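Local coordinates for protein 3'-5' exonuclease crn-4 (Caenorhabditis elegans, PDB 5DK5) that digests RNA and DNA from the 3' end as a metal-dependent DEDDh-family exonuclease and takes part in apoptotic DNA degradation, at residues Tyr37-Ala48 and Ile60-Asn71. Numbering follows the deposited sequence.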
# COMPACT_ATOMS: atom_id res chain seq x y z
N TYR B 37 4.13 8.68 -4.03
CA TYR B 37 3.46 7.40 -4.15
C TYR B 37 3.52 6.90 -5.59
O TYR B 37 3.22 7.65 -6.52
CB TYR B 37 2.00 7.55 -3.70
CG TYR B 37 1.30 6.24 -3.41
CD1 TYR B 37 0.63 5.55 -4.41
CD2 TYR B 37 1.30 5.70 -2.13
CE1 TYR B 37 -0.02 4.36 -4.15
CE2 TYR B 37 0.66 4.51 -1.86
CZ TYR B 37 0.00 3.84 -2.87
OH TYR B 37 -0.64 2.66 -2.60
N PRO B 38 3.89 5.62 -5.79
CA PRO B 38 4.00 5.07 -7.15
C PRO B 38 2.64 4.63 -7.70
O PRO B 38 2.35 3.44 -7.76
CB PRO B 38 4.93 3.87 -6.95
CG PRO B 38 4.59 3.39 -5.58
CD PRO B 38 4.27 4.63 -4.77
N CYS B 39 1.83 5.61 -8.09
CA CYS B 39 0.47 5.36 -8.56
C CYS B 39 0.42 4.35 -9.70
O CYS B 39 1.06 4.53 -10.74
CB CYS B 39 -0.18 6.67 -9.01
SG CYS B 39 -0.31 7.92 -7.72
N GLU B 40 -0.33 3.27 -9.48
CA GLU B 40 -0.59 2.26 -10.51
C GLU B 40 -2.05 2.28 -10.92
O GLU B 40 -2.93 2.39 -10.07
CB GLU B 40 -0.23 0.87 -10.00
CG GLU B 40 1.23 0.68 -9.63
CD GLU B 40 1.48 -0.65 -8.96
OE1 GLU B 40 1.20 -0.77 -7.75
OE2 GLU B 40 1.94 -1.58 -9.65
N VAL B 41 -2.30 2.16 -12.22
CA VAL B 41 -3.67 2.10 -12.74
C VAL B 41 -4.40 0.88 -12.19
O VAL B 41 -3.87 -0.23 -12.23
CB VAL B 41 -3.68 2.06 -14.28
CG1 VAL B 41 -5.10 1.91 -14.81
CG2 VAL B 41 -3.03 3.30 -14.85
N ILE B 42 -5.62 1.09 -11.70
CA ILE B 42 -6.44 -0.00 -11.19
C ILE B 42 -7.81 -0.05 -11.87
O ILE B 42 -8.56 -1.01 -11.71
CB ILE B 42 -6.64 0.10 -9.66
CG1 ILE B 42 -7.18 1.48 -9.27
CG2 ILE B 42 -5.32 -0.17 -8.95
CD1 ILE B 42 -7.48 1.62 -7.80
N GLN B 43 -8.14 0.99 -12.63
CA GLN B 43 -9.32 0.96 -13.49
C GLN B 43 -9.08 1.75 -14.77
O GLN B 43 -8.49 2.84 -14.75
CB GLN B 43 -10.55 1.48 -12.76
CG GLN B 43 -11.84 1.27 -13.55
CD GLN B 43 -13.09 1.54 -12.73
OE1 GLN B 43 -13.02 2.05 -11.61
NE2 GLN B 43 -14.24 1.18 -13.28
N PHE B 44 -9.55 1.19 -15.88
CA PHE B 44 -9.32 1.72 -17.22
C PHE B 44 -10.67 1.88 -17.92
O PHE B 44 -11.26 0.89 -18.35
CB PHE B 44 -8.39 0.76 -17.99
CG PHE B 44 -7.75 1.36 -19.22
CD1 PHE B 44 -8.30 2.45 -19.87
CD2 PHE B 44 -6.59 0.81 -19.72
CE1 PHE B 44 -7.70 2.98 -21.00
CE2 PHE B 44 -5.98 1.33 -20.85
CZ PHE B 44 -6.53 2.42 -21.49
N ALA B 45 -11.14 3.12 -18.03
CA ALA B 45 -12.50 3.39 -18.52
C ALA B 45 -12.51 4.34 -19.71
O ALA B 45 -11.89 5.40 -19.68
CB ALA B 45 -13.36 3.94 -17.40
N ILE B 46 -13.23 3.94 -20.76
CA ILE B 46 -13.40 4.77 -21.95
C ILE B 46 -14.85 4.71 -22.44
O ILE B 46 -15.49 3.66 -22.38
CB ILE B 46 -12.47 4.32 -23.10
CG1 ILE B 46 -11.00 4.38 -22.66
CG2 ILE B 46 -12.68 5.20 -24.34
CD1 ILE B 46 -10.03 3.81 -23.68
N VAL B 47 -15.36 5.85 -22.90
CA VAL B 47 -16.64 5.91 -23.59
C VAL B 47 -16.48 6.75 -24.85
O VAL B 47 -15.79 7.77 -24.85
CB VAL B 47 -17.76 6.50 -22.70
CG1 VAL B 47 -17.45 7.95 -22.32
CG2 VAL B 47 -19.11 6.41 -23.40
N ALA B 48 -17.11 6.30 -25.93
CA ALA B 48 -16.95 6.94 -27.23
C ALA B 48 -18.02 8.01 -27.45
O ALA B 48 -19.17 7.85 -27.03
CB ALA B 48 -17.00 5.90 -28.33
N ILE B 60 -20.62 1.72 -26.83
CA ILE B 60 -19.22 1.64 -27.25
C ILE B 60 -18.33 2.11 -26.10
O ILE B 60 -18.08 3.30 -25.96
CB ILE B 60 -18.94 2.49 -28.50
CG1 ILE B 60 -19.90 2.11 -29.63
CG2 ILE B 60 -17.48 2.31 -28.94
CD1 ILE B 60 -19.75 2.95 -30.89
N SER B 61 -17.87 1.16 -25.30
CA SER B 61 -17.08 1.49 -24.12
C SER B 61 -16.07 0.40 -23.78
O SER B 61 -16.25 -0.77 -24.12
CB SER B 61 -18.00 1.73 -22.93
OG SER B 61 -18.88 0.64 -22.74
N PHE B 62 -15.00 0.83 -23.12
CA PHE B 62 -13.98 -0.06 -22.59
C PHE B 62 -13.89 0.18 -21.09
O PHE B 62 -13.69 1.31 -20.66
CB PHE B 62 -12.63 0.20 -23.26
CG PHE B 62 -11.54 -0.73 -22.82
CD1 PHE B 62 -11.35 -1.94 -23.47
CD2 PHE B 62 -10.70 -0.39 -21.78
CE1 PHE B 62 -10.35 -2.80 -23.08
CE2 PHE B 62 -9.69 -1.25 -21.38
CZ PHE B 62 -9.51 -2.45 -22.03
N ASN B 63 -14.06 -0.87 -20.29
CA ASN B 63 -14.10 -0.73 -18.84
C ASN B 63 -13.53 -1.96 -18.14
O ASN B 63 -14.21 -2.97 -17.99
CB ASN B 63 -15.53 -0.47 -18.37
CG ASN B 63 -15.61 -0.08 -16.91
OD1 ASN B 63 -14.59 0.17 -16.26
ND2 ASN B 63 -16.82 -0.02 -16.38
N LYS B 64 -12.27 -1.84 -17.71
CA LYS B 64 -11.57 -2.95 -17.09
C LYS B 64 -10.91 -2.53 -15.78
O LYS B 64 -10.43 -1.41 -15.65
CB LYS B 64 -10.50 -3.51 -18.04
CG LYS B 64 -10.90 -4.78 -18.78
CD LYS B 64 -11.73 -4.48 -20.01
CE LYS B 64 -11.73 -5.67 -20.96
NZ LYS B 64 -12.26 -6.90 -20.33
N TYR B 65 -10.90 -3.45 -14.82
CA TYR B 65 -10.10 -3.30 -13.62
C TYR B 65 -8.68 -3.73 -13.94
O TYR B 65 -8.46 -4.47 -14.91
CB TYR B 65 -10.67 -4.12 -12.47
CG TYR B 65 -12.01 -3.62 -11.98
CD1 TYR B 65 -12.13 -2.38 -11.37
CD2 TYR B 65 -13.16 -4.40 -12.11
CE1 TYR B 65 -13.35 -1.92 -10.92
CE2 TYR B 65 -14.38 -3.95 -11.66
CZ TYR B 65 -14.47 -2.70 -11.06
OH TYR B 65 -15.68 -2.24 -10.61
N VAL B 66 -7.72 -3.27 -13.15
CA VAL B 66 -6.31 -3.60 -13.35
C VAL B 66 -5.67 -3.98 -12.02
O VAL B 66 -5.86 -3.30 -11.01
CB VAL B 66 -5.54 -2.42 -13.98
CG1 VAL B 66 -4.08 -2.79 -14.22
CG2 VAL B 66 -6.18 -1.99 -15.28
N LYS B 67 -4.90 -5.07 -12.02
CA LYS B 67 -4.22 -5.51 -10.82
C LYS B 67 -2.86 -4.81 -10.68
O LYS B 67 -1.99 -4.98 -11.54
CB LYS B 67 -4.01 -7.03 -10.84
CG LYS B 67 -3.34 -7.57 -9.57
CD LYS B 67 -2.91 -9.01 -9.71
CE LYS B 67 -4.09 -9.96 -9.67
NZ LYS B 67 -3.67 -11.37 -9.86
N PRO B 68 -2.67 -4.01 -9.61
CA PRO B 68 -1.37 -3.39 -9.36
C PRO B 68 -0.37 -4.40 -8.79
O PRO B 68 -0.80 -5.43 -8.27
CB PRO B 68 -1.69 -2.30 -8.34
CG PRO B 68 -2.85 -2.84 -7.59
CD PRO B 68 -3.65 -3.66 -8.56
N VAL B 69 0.93 -4.12 -8.89
CA VAL B 69 1.96 -5.06 -8.46
C VAL B 69 2.93 -4.48 -7.43
O VAL B 69 3.61 -5.23 -6.73
CB VAL B 69 2.79 -5.56 -9.67
CG1 VAL B 69 1.90 -6.31 -10.65
CG2 VAL B 69 3.50 -4.41 -10.36
N LEU B 70 2.99 -3.16 -7.33
CA LEU B 70 3.84 -2.50 -6.34
C LEU B 70 3.13 -2.40 -4.99
O LEU B 70 3.72 -2.67 -3.94
CB LEU B 70 4.27 -1.11 -6.81
CG LEU B 70 5.04 -1.03 -8.13
CD1 LEU B 70 5.35 0.41 -8.46
CD2 LEU B 70 6.32 -1.85 -8.05
N ASN B 71 1.87 -1.99 -5.03
CA ASN B 71 1.02 -1.93 -3.85
C ASN B 71 -0.28 -2.66 -4.15
O ASN B 71 -1.18 -2.12 -4.79
CB ASN B 71 0.75 -0.49 -3.44
CG ASN B 71 2.00 0.21 -2.94
OD1 ASN B 71 2.46 -0.03 -1.83
ND2 ASN B 71 2.55 1.09 -3.77
O HOH W 1 0.95 1.48 -6.34
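Tyr37 lays its hydroxyl end against Asn71, OH lying 3.5 Å from CB, and Pro38 adds its CB to the CD1 methyl of Leu70. Pro38, centre of an inverse gamma turn, also offers its carbonyl to a water shared with Glu40 OE1 and Asn71 ND2. Glu40 then spans the gap where the strands have parted. With CG anti to its own carbonyl carbon (chi1 -62°) and the chain extended beyond, its carboxylate reaches three successive backbone N-H groups: Val69 N and Leu70 N come to OE2 from opposite faces of its plane, Val69 N at 2.8 Å, and Asn71 N meets OE1 on the syn side. A long acid suits this place, its two oxygens taking several N-H groups at once; an alanine here would probably leave these amides without their acceptor and the 69-71 loop less firmly held. Ile42 and Gln43 form a classic beta bulge opposite Glu27, while Ile42 O takes Val66 N from above its carbonyl plane. Gln43, its CG anti to the backbone N (chi1 -171°), sends NE2 to a lone pair of Asn63 OD1 (3.2 Å), the two amides nearly coplanar; weak bonds also tie it to Asp190 and Ala191. From Gln43 on, regular antiparallel pairing holds, Phe44-Lys64 and Ile46-Phe62 being hydrogen-bonded pairs. Phe62 turns its edge to the face of Phe44, centroids 5.3 Å apart and planes at 76°, a T-shaped stack; large apolar rings suit this face because helix 95-109 packs on it through Phe102. Ala45, on the other face, is small where helix 191-207 packs, and Ala48 CB closes on Ile60 CG2. This hairpin forms one margin of the exonuclease sheet: strand 41-50 lies between 55-65 and the strand 20-28 carrying magnesium ligands Asp25 and Glu27. Asn71 OD1 binds Thr73 N of the second subunit.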